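Local coordinates for protein molybdopterin biosynthesis enzyme, MoaB (Thermus thermophilus, PDB 3MCH) that probably takes part in molybdenum-cofactor biosynthesis, with a fold likely to bind molybdopterin, at residues 18-23 and 40-45; 5-10 and 48-53; 66-71 and 78-83. All coordinates share one frame; numbering follows the deposited sequence.

Contact 1 (18-23 and 40-45)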
loop_
_atom_site.group_PDB
_atom_site.type_symbol
_atom_site.label_atom_id
_atom_site.label_comp_id
_atom_site.label_asym_id
_atom_site.label_seq_id
_atom_site.Cartn_x
_atom_site.Cartn_y
_atom_site.Cartn_z
ATOM N N ARG B 18 -1.251 -35.914 -1.262
ATOM C CA ARG B 18 -0.361 -34.987 -0.572
ATOM C C ARG B 18 -1.242 -34.379 0.507
ATOM O O ARG B 18 -2.426 -34.117 0.276
ATOM C CB ARG B 18 0.149 -33.958 -1.598
ATOM C CG ARG B 18 -0.669 -32.666 -1.709
ATOM C CD ARG B 18 0.106 -31.584 -2.452
ATOM N NE ARG B 18 1.212 -31.045 -1.659
ATOM C CZ ARG B 18 1.067 -30.158 -0.679
ATOM N NH1 ARG B 18 -0.140 -29.704 -0.369
ATOM N NH2 ARG B 18 2.124 -29.730 -0.002
ATOM N N GLN B 19 -0.683 -34.184 1.695
ATOM C CA GLN B 19 -1.455 -33.593 2.776
ATOM C C GLN B 19 -1.220 -32.093 2.666
ATOM O O GLN B 19 -0.094 -31.637 2.457
ATOM C CB GLN B 19 -1.023 -34.104 4.156
ATOM C CG GLN B 19 -1.744 -33.391 5.291
ATOM C CD GLN B 19 -1.460 -33.979 6.659
ATOM O OE1 GLN B 19 -0.307 -34.064 7.088
ATOM N NE2 GLN B 19 -2.518 -34.378 7.360
ATOM N N ASP B 20 -2.298 -31.331 2.792
ATOM C CA ASP B 20 -2.228 -29.882 2.706
ATOM C C ASP B 20 -1.629 -29.382 4.008
ATOM O O ASP B 20 -2.352 -29.171 4.982
ATOM C CB ASP B 20 -3.635 -29.316 2.515
ATOM C CG ASP B 20 -3.642 -27.816 2.358
ATOM O OD1 ASP B 20 -2.584 -27.190 2.571
ATOM O OD2 ASP B 20 -4.713 -27.270 2.024
ATOM N N THR B 21 -0.310 -29.198 4.025
ATOM C CA THR B 21 0.383 -28.743 5.224
ATOM C C THR B 21 0.219 -27.257 5.534
ATOM O O THR B 21 0.426 -26.834 6.671
ATOM C CB THR B 21 1.887 -29.062 5.160
ATOM O OG1 THR B 21 2.434 -28.553 3.940
ATOM C CG2 THR B 21 2.117 -30.573 5.241
ATOM N N THR B 22 -0.145 -26.461 4.535
ATOM C CA THR B 22 -0.336 -25.035 4.774
ATOM C C THR B 22 -1.628 -24.866 5.572
ATOM O O THR B 22 -1.688 -24.082 6.520
ATOM C CB THR B 22 -0.421 -24.259 3.457
ATOM O OG1 THR B 22 0.767 -24.504 2.695
ATOM C CG2 THR B 22 -0.536 -22.757 3.729
ATOM N N HIS B 23 -2.654 -25.611 5.175
ATOM C CA HIS B 23 -3.941 -25.608 5.865
ATOM C C HIS B 23 -3.679 -25.863 7.352
ATOM O O HIS B 23 -4.206 -25.167 8.221
ATOM C CB HIS B 23 -4.824 -26.723 5.288
ATOM C CG HIS B 23 -6.018 -27.058 6.126
ATOM N ND1 HIS B 23 -6.533 -28.334 6.206
ATOM C CD2 HIS B 23 -6.810 -26.286 6.909
ATOM C CE1 HIS B 23 -7.588 -28.335 7.000
ATOM N NE2 HIS B 23 -7.778 -27.105 7.440
ATOM N N TYR B 40 -13.177 -25.690 4.923
ATOM C CA TYR B 40 -11.877 -25.918 4.315
ATOM C C TYR B 40 -12.085 -26.554 2.948
ATOM O O TYR B 40 -12.747 -27.591 2.826
ATOM C CB TYR B 40 -11.008 -26.838 5.179
ATOM C CG TYR B 40 -9.844 -27.437 4.412
ATOM C CD1 TYR B 40 -8.886 -26.621 3.809
ATOM C CD2 TYR B 40 -9.726 -28.820 4.254
ATOM C CE1 TYR B 40 -7.838 -27.167 3.061
ATOM C CE2 TYR B 40 -8.684 -29.373 3.511
ATOM C CZ TYR B 40 -7.747 -28.542 2.918
ATOM O OH TYR B 40 -6.728 -29.084 2.167
ATOM N N GLU B 41 -11.526 -25.927 1.919
ATOM C CA GLU B 41 -11.641 -26.438 0.560
ATOM C C GLU B 41 -10.363 -26.196 -0.233
ATOM O O GLU B 41 -9.567 -25.306 0.089
ATOM C CB GLU B 41 -12.818 -25.770 -0.174
ATOM C CG GLU B 41 -14.207 -26.335 0.147
ATOM C CD GLU B 41 -15.324 -25.634 -0.630
ATOM O OE1 GLU B 41 -15.188 -25.477 -1.862
ATOM O OE2 GLU B 41 -16.343 -25.244 -0.015
ATOM N N LEU B 42 -10.166 -27.019 -1.257
ATOM C CA LEU B 42 -9.031 -26.896 -2.164
ATOM C C LEU B 42 -9.675 -26.371 -3.436
ATOM O O LEU B 42 -10.791 -26.771 -3.772
ATOM C CB LEU B 42 -8.411 -28.261 -2.464
ATOM C CG LEU B 42 -7.695 -29.021 -1.349
ATOM C CD1 LEU B 42 -7.527 -30.478 -1.756
ATOM C CD2 LEU B 42 -6.350 -28.382 -1.078
ATOM N N VAL B 43 -8.991 -25.478 -4.138
ATOM C CA VAL B 43 -9.536 -24.940 -5.374
ATOM C C VAL B 43 -8.399 -24.775 -6.374
ATOM O O VAL B 43 -7.270 -24.462 -5.995
ATOM C CB VAL B 43 -10.237 -23.579 -5.128
ATOM C CG1 VAL B 43 -9.204 -22.498 -4.829
ATOM C CG2 VAL B 43 -11.080 -23.201 -6.331
ATOM N N PRO B 44 -8.674 -25.013 -7.669
ATOM C CA PRO B 44 -7.646 -24.881 -8.705
ATOM C C PRO B 44 -7.198 -23.429 -8.887
ATOM O O PRO B 44 -7.824 -22.509 -8.359
ATOM C CB PRO B 44 -8.346 -25.414 -9.957
ATOM C CG PRO B 44 -9.388 -26.348 -9.413
ATOM C CD PRO B 44 -9.909 -25.586 -8.230
ATOM N N ASP B 45 -6.114 -23.239 -9.633
ATOM C CA ASP B 45 -5.592 -21.905 -9.915
ATOM C C ASP B 45 -6.430 -21.405 -11.080
ATOM O O ASP B 45 -5.910 -21.156 -12.166
ATOM C CB ASP B 45 -4.133 -21.976 -10.370
ATOM C CG ASP B 45 -3.165 -22.034 -9.213
ATOM O OD1 ASP B 45 -3.162 -21.090 -8.398
ATOM O OD2 ASP B 45 -2.406 -23.020 -9.118
#
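His23 and Tyr40 face one another with their CA atoms 8.1 Å apart, and Asp20 sits opposite Leu42, the start of helix 21-30 lying beside the C-terminal half of strand 35-43. The imidazole and phenol rings form a face-to-face stack, centroids 3.6 Å apart and planes only 9° from parallel. ND1 of His23 comes over the middle of the phenol ring and approaches Tyr40 CZ to 3.5 Å, while Tyr40 CD1 covers the middle of the imidazole. Both residues turn CG away from their own backbone N (chi1 165° for His23, 162° for Tyr40), which carries the two rings across the gap between helix and strand until they overlap. The segments belong to the beta-alpha-beta unit of strand 2-9, helix 21-30 and strand 35-43, a building block of the three-layer alpha/beta fold of this family; here the entry to its helix is tied to its second strand. At the hydroxyl end of the phenol the ring passes alongside the Asp20 side chain, its plane clearly tilted from that of the carboxylate, and Tyr40 OH donates to Asp20 OD2 over 2.7 Å, using the anti lone pair of that oxygen. Thr8 OG1, on the first strand of the unit, is hydrogen-bonded to OD2 as well. The other oxygen works for the helix: Asp20 is the N-cap, and its OD1 receives the backbone N of His23 at 3.0 Å from well above the carboxylate plane, together with a weak bond from Thr22 N. One carboxylate therefore caps the helix through OD1 and grips two strands through OD2, which should restrain its rotation. The methyl Leu42 CD2 lies 3.7 Å from Asp20 OD2, flanking the carboxylate, and Leu42 also rests on Phe14 and Thr8.

Contact 2 (5-10 and 48-53)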
loop_
_atom_site.group_PDB
_atom_site.type_symbol
_atom_site.label_atom_id
_atom_site.label_comp_id
_atom_site.label_asym_id
_atom_site.label_seq_id
_atom_site.Cartn_x
_atom_site.Cartn_y
_atom_site.Cartn_z
ATOM N N GLY B 5 -12.957 -19.709 7.208
ATOM C CA GLY B 5 -12.882 -20.645 6.105
ATOM C C GLY B 5 -11.453 -20.588 5.585
ATOM O O GLY B 5 -10.889 -19.503 5.444
ATOM N N ILE B 6 -10.853 -21.744 5.326
ATOM C CA ILE B 6 -9.489 -21.792 4.809
ATOM C C ILE B 6 -9.562 -22.332 3.385
ATOM O O ILE B 6 -10.032 -23.444 3.163
ATOM C CB ILE B 6 -8.587 -22.710 5.685
ATOM C CG1 ILE B 6 -8.512 -22.152 7.110
ATOM C CG2 ILE B 6 -7.181 -22.803 5.087
ATOM C CD1 ILE B 6 -7.983 -20.702 7.286
ATOM N N LEU B 7 -9.116 -21.529 2.424
ATOM C CA LEU B 7 -9.145 -21.926 1.021
ATOM C C LEU B 7 -7.743 -22.079 0.453
ATOM O O LEU B 7 -7.017 -21.099 0.309
ATOM C CB LEU B 7 -9.910 -20.890 0.197
ATOM C CG LEU B 7 -10.042 -21.187 -1.302
ATOM C CD1 LEU B 7 -10.802 -22.490 -1.497
ATOM C CD2 LEU B 7 -10.763 -20.040 -1.990
ATOM N N THR B 8 -7.364 -23.312 0.127
ATOM C CA THR B 8 -6.046 -23.573 -0.433
ATOM C C THR B 8 -6.118 -23.541 -1.957
ATOM O O THR B 8 -6.739 -24.400 -2.587
ATOM C CB THR B 8 -5.500 -24.932 0.048
ATOM O OG1 THR B 8 -5.295 -24.878 1.467
ATOM C CG2 THR B 8 -4.169 -25.253 -0.629
ATOM N N VAL B 9 -5.480 -22.527 -2.534
ATOM C CA VAL B 9 -5.464 -22.322 -3.975
ATOM C C VAL B 9 -4.244 -22.858 -4.715
ATOM O O VAL B 9 -3.133 -22.351 -4.542
ATOM C CB VAL B 9 -5.499 -20.807 -4.312
ATOM C CG1 VAL B 9 -5.566 -20.608 -5.823
ATOM C CG2 VAL B 9 -6.689 -20.147 -3.632
ATOM N N SER B 10 -4.463 -23.884 -5.537
ATOM C CA SER B 10 -3.406 -24.501 -6.337
ATOM C C SER B 10 -4.024 -25.578 -7.220
ATOM O O SER B 10 -5.054 -26.154 -6.876
ATOM C CB SER B 10 -2.299 -24.996 -5.406
ATOM O OG SER B 10 -1.369 -25.787 -6.138
ATOM N N PRO B 48 -12.112 -18.096 -12.004
ATOM C CA PRO B 48 -13.553 -18.364 -11.953
ATOM C C PRO B 48 -13.952 -19.246 -10.773
ATOM O O PRO B 48 -14.944 -18.987 -10.091
ATOM C CB PRO B 48 -13.822 -19.052 -13.293
ATOM C CG PRO B 48 -12.822 -18.426 -14.191
ATOM C CD PRO B 48 -11.574 -18.407 -13.341
ATOM N N MET B 49 -13.171 -20.293 -10.542
ATOM C CA MET B 49 -13.450 -21.222 -9.460
ATOM C C MET B 49 -13.117 -20.642 -8.095
ATOM O O MET B 49 -13.816 -20.903 -7.119
ATOM C CB MET B 49 -12.682 -22.516 -9.687
ATOM C CG MET B 49 -13.082 -23.204 -10.977
ATOM S SD MET B 49 -12.234 -24.757 -11.191
ATOM C CE MET B 49 -13.246 -25.817 -10.152
ATOM N N ILE B 50 -12.047 -19.860 -8.026
ATOM C CA ILE B 50 -11.670 -19.236 -6.763
ATOM C C ILE B 50 -12.815 -18.317 -6.356
ATOM O O ILE B 50 -13.274 -18.341 -5.213
ATOM C CB ILE B 50 -10.374 -18.402 -6.907
ATOM C CG1 ILE B 50 -9.184 -19.327 -7.169
ATOM C CG2 ILE B 50 -10.135 -17.577 -5.641
ATOM C CD1 ILE B 50 -7.926 -18.628 -7.682
ATOM N N LYS B 51 -13.282 -17.519 -7.312
ATOM C CA LYS B 51 -14.367 -16.584 -7.065
ATOM C C LYS B 51 -15.675 -17.261 -6.653
ATOM O O LYS B 51 -16.395 -16.743 -5.803
ATOM C CB LYS B 51 -14.579 -15.705 -8.304
ATOM C CG LYS B 51 -13.322 -14.930 -8.695
ATOM C CD LYS B 51 -13.517 -14.035 -9.915
ATOM C CE LYS B 51 -14.429 -12.860 -9.614
ATOM N NZ LYS B 51 -14.464 -11.883 -10.747
ATOM N N LYS B 52 -15.985 -18.414 -7.239
ATOM C CA LYS B 52 -17.220 -19.111 -6.886
ATOM C C LYS B 52 -17.230 -19.488 -5.407
ATOM O O LYS B 52 -18.234 -19.303 -4.719
ATOM C CB LYS B 52 -17.402 -20.377 -7.728
ATOM C CG LYS B 52 -18.693 -21.115 -7.394
ATOM C CD LYS B 52 -18.852 -22.409 -8.173
ATOM C CE LYS B 52 -20.129 -23.129 -7.759
ATOM N NZ LYS B 52 -20.334 -24.398 -8.517
ATOM N N VAL B 53 -16.109 -20.018 -4.926
ATOM C CA VAL B 53 -15.992 -20.412 -3.527
ATOM C C VAL B 53 -16.035 -19.190 -2.613
ATOM O O VAL B 53 -16.756 -19.180 -1.621
ATOM C CB VAL B 53 -14.678 -21.188 -3.264
ATOM C CG1 VAL B 53 -14.545 -21.502 -1.778
ATOM C CG2 VAL B 53 -14.663 -22.479 -4.074
#
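Leu7 and Val9 of strand 5-9 pack against Ile50 and Val53 of helix 48-53, whose axis runs 10.6 Å from that of the strand and almost exactly antiparallel to it (176°). The side-chain contacts are all between apolar groups and differ in how the chains meet. End-on methyl contact joins Leu7 and Val53, which reach out to each other tip to tip: Leu7 CD1 lies 3.9 Å from Val53 CG1, and Leu7 CD2 approaches the same methyl to 4.1 Å, so that the leucine fork straddles the valine branch. Leu7 gets there with CG turned off its own backbone N (chi1 -179°). A right-angle crossing brings Val9 CG1 against the terminal CD1 of Ile50 at 3.6 Å; the extended isoleucine chain reaches the strand although its CB is not aimed at it. Looser packing is left to Leu7 CD2 and Ile50 CG2, 4.4 Å apart. Neighbouring elements complete the layer: Val43 of the adjacent strand touches Leu7, Val9 and Ile50, and Thr80 of helix 80-85 packs on Val9 and Ile50. Built from methyl groups that lack directional bonds, the interface holds helix and sheet together through shape and exclusion of water, as expected in the hydrophobic layer of an alpha/beta fold.

Contact 3 (66-71 and 78-83)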
loop_
_atom_site.group_PDB
_atom_site.type_symbol
_atom_site.label_atom_id
_atom_site.label_comp_id
_atom_site.label_asym_id
_atom_site.label_seq_id
_atom_site.Cartn_x
_atom_site.Cartn_y
_atom_site.Cartn_z
ATOM N N ILE B 66 -12.152 -15.257 5.768
ATOM C CA ILE B 66 -11.736 -16.212 4.758
ATOM C C ILE B 66 -10.244 -16.027 4.561
ATOM O O ILE B 66 -9.783 -14.940 4.212
ATOM C CB ILE B 66 -12.432 -16.002 3.401
ATOM C CG1 ILE B 66 -13.928 -16.275 3.533
ATOM C CG2 ILE B 66 -11.799 -16.931 2.352
ATOM C CD1 ILE B 66 -14.776 -15.784 2.363
ATOM N N LEU B 67 -9.494 -17.089 4.829
ATOM C CA LEU B 67 -8.056 -17.076 4.654
ATOM C C LEU B 67 -7.717 -17.961 3.464
ATOM O O LEU B 67 -7.832 -19.189 3.545
ATOM C CB LEU B 67 -7.353 -17.612 5.911
ATOM C CG LEU B 67 -7.581 -16.821 7.204
ATOM C CD1 LEU B 67 -6.952 -17.550 8.391
ATOM C CD2 LEU B 67 -6.978 -15.424 7.066
ATOM N N THR B 68 -7.348 -17.343 2.348
ATOM C CA THR B 68 -6.948 -18.125 1.185
ATOM C C THR B 68 -5.439 -18.231 1.346
ATOM O O THR B 68 -4.828 -17.416 2.041
ATOM C CB THR B 68 -7.245 -17.414 -0.167
ATOM O OG1 THR B 68 -6.364 -16.292 -0.337
ATOM C CG2 THR B 68 -8.691 -16.947 -0.232
ATOM N N ASN B 69 -4.836 -19.243 0.740
ATOM C CA ASN B 69 -3.394 -19.373 0.799
ATOM C C ASN B 69 -2.924 -19.863 -0.563
ATOM O O ASN B 69 -3.549 -20.741 -1.162
ATOM C CB ASN B 69 -2.958 -20.326 1.925
ATOM C CG ASN B 69 -3.309 -21.778 1.649
ATOM O OD1 ASN B 69 -2.650 -22.451 0.858
ATOM N ND2 ASN B 69 -4.358 -22.264 2.303
ATOM N N GLY B 70 -1.852 -19.253 -1.062
ATOM C CA GLY B 70 -1.302 -19.618 -2.361
ATOM C C GLY B 70 -1.754 -18.755 -3.529
ATOM O O GLY B 70 -2.777 -18.071 -3.453
ATOM N N GLY B 71 -0.985 -18.797 -4.619
ATOM C CA GLY B 71 -1.320 -18.039 -5.813
ATOM C C GLY B 71 -1.114 -16.539 -5.715
ATOM O O GLY B 71 -1.735 -15.777 -6.455
ATOM N N ASP B 78 -0.146 -17.294 -10.812
ATOM C CA ASP B 78 -0.645 -16.829 -9.518
ATOM C C ASP B 78 -1.588 -15.651 -9.722
ATOM O O ASP B 78 -1.143 -14.515 -9.891
ATOM C CB ASP B 78 0.514 -16.388 -8.621
ATOM C CG ASP B 78 1.530 -17.487 -8.394
ATOM O OD1 ASP B 78 1.121 -18.620 -8.071
ATOM O OD2 ASP B 78 2.740 -17.215 -8.531
ATOM N N ARG B 79 -2.889 -15.917 -9.698
ATOM C CA ARG B 79 -3.873 -14.861 -9.897
ATOM C C ARG B 79 -4.881 -14.750 -8.759
ATOM O O ARG B 79 -5.958 -14.172 -8.923
ATOM C CB ARG B 79 -4.602 -15.076 -11.228
ATOM C CG ARG B 79 -3.703 -14.873 -12.441
ATOM C CD ARG B 79 -4.422 -15.171 -13.751
ATOM N NE ARG B 79 -4.656 -16.600 -13.936
ATOM C CZ ARG B 79 -5.178 -17.140 -15.035
ATOM N NH1 ARG B 79 -5.529 -16.370 -16.058
ATOM N NH2 ARG B 79 -5.343 -18.453 -15.114
ATOM N N THR B 80 -4.527 -15.292 -7.600
ATOM C CA THR B 80 -5.420 -15.236 -6.447
ATOM C C THR B 80 -5.746 -13.796 -6.052
ATOM O O THR B 80 -6.884 -13.492 -5.699
ATOM C CB THR B 80 -4.811 -15.978 -5.238
ATOM O OG1 THR B 80 -4.620 -17.356 -5.582
ATOM C CG2 THR B 80 -5.745 -15.899 -4.028
ATOM N N PRO B 81 -4.752 -12.888 -6.102
ATOM C CA PRO B 81 -5.034 -11.495 -5.731
ATOM C C PRO B 81 -6.031 -10.844 -6.681
ATOM O O PRO B 81 -6.965 -10.175 -6.247
ATOM C CB PRO B 81 -3.658 -10.831 -5.797
ATOM C CG PRO B 81 -2.732 -11.948 -5.452
ATOM C CD PRO B 81 -3.304 -13.088 -6.279
ATOM N N GLU B 82 -5.827 -11.041 -7.982
ATOM C CA GLU B 82 -6.728 -10.471 -8.979
ATOM C C GLU B 82 -8.138 -11.014 -8.816
ATOM O O GLU B 82 -9.109 -10.264 -8.861
ATOM C CB GLU B 82 -6.236 -10.773 -10.400
ATOM C CG GLU B 82 -4.973 -10.032 -10.802
ATOM C CD GLU B 82 -3.712 -10.836 -10.557
ATOM O OE1 GLU B 82 -3.518 -11.322 -9.424
ATOM O OE2 GLU B 82 -2.912 -10.980 -11.506
ATOM N N ALA B 83 -8.249 -12.323 -8.631
ATOM C CA ALA B 83 -9.555 -12.951 -8.471
ATOM C C ALA B 83 -10.265 -12.412 -7.237
ATOM O O ALA B 83 -11.473 -12.172 -7.250
ATOM C CB ALA B 83 -9.402 -14.463 -8.369
#
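The glycine-rich turn after strand 65-69, where Gly70 and Gly71 meet Thr80 in the first turn of helix 80-85, probably forms part of the family signature of molybdenum-cofactor biosynthesis proteins. Two successive carbonyls of the turn are taken by one threonine. Thr80 OG1 donates to Gly70 O at 2.9 Å, tilted from the carbonyl plane, and Thr80 N donates to Gly71 O at 3.1 Å with a moderately bent N-H...O angle of 145°. With chi1 at -61°, OG1 stands beside its own backbone N, so the hydroxyl and the amide can serve neighbouring peptide groups. The methyl CG2 goes the other way, to 3.8 Å from Thr68 OG1, a hydroxyl that is itself hydrogen-bonded to Asn127 ND2. Gly71 O is further enclosed by Asp78 CB at 3.2 Å and Pro81 CD at 3.1 Å. Absence of a side chain matters at Gly71: a CB there would lie 2.2 Å from Thr80 OG1, and the backbone has positive phi. At Gly70 a side chain would collide with the carbonyl oxygen of Asn69. An alanine in place of Thr80 removes the hydroxyl and the methyl, and is likely to leave Gly70 O without this donor and Thr68 without its methyl neighbour. The arrangement is consistent with the glycine-rich turn expected in the molybdopterin-binding domain of this family.

Contact 2 is the buried one, aliphatic in its side chains, whereas contacts 1 and 3 are partly buried and bring polar groups to strand ends. Strand 2-9 relates all three: it carries half of contact 2, supplies Thr8 to the carboxylate of contact 1, and pairs with strand 65-69 of contact 3 through backbone bonds between Gly5, Leu7 and Leu67. Contacts 1 and 2 also meet where Val43 O accepts from Ser10 N. Contact 1 relies on a ring stack and a side-chain cap, contact 3 on main-chain carbonyls met by one threonine. Val9 CG1 packing on Thr80 OG1 marks where the apolar layer passes into the glycine turn.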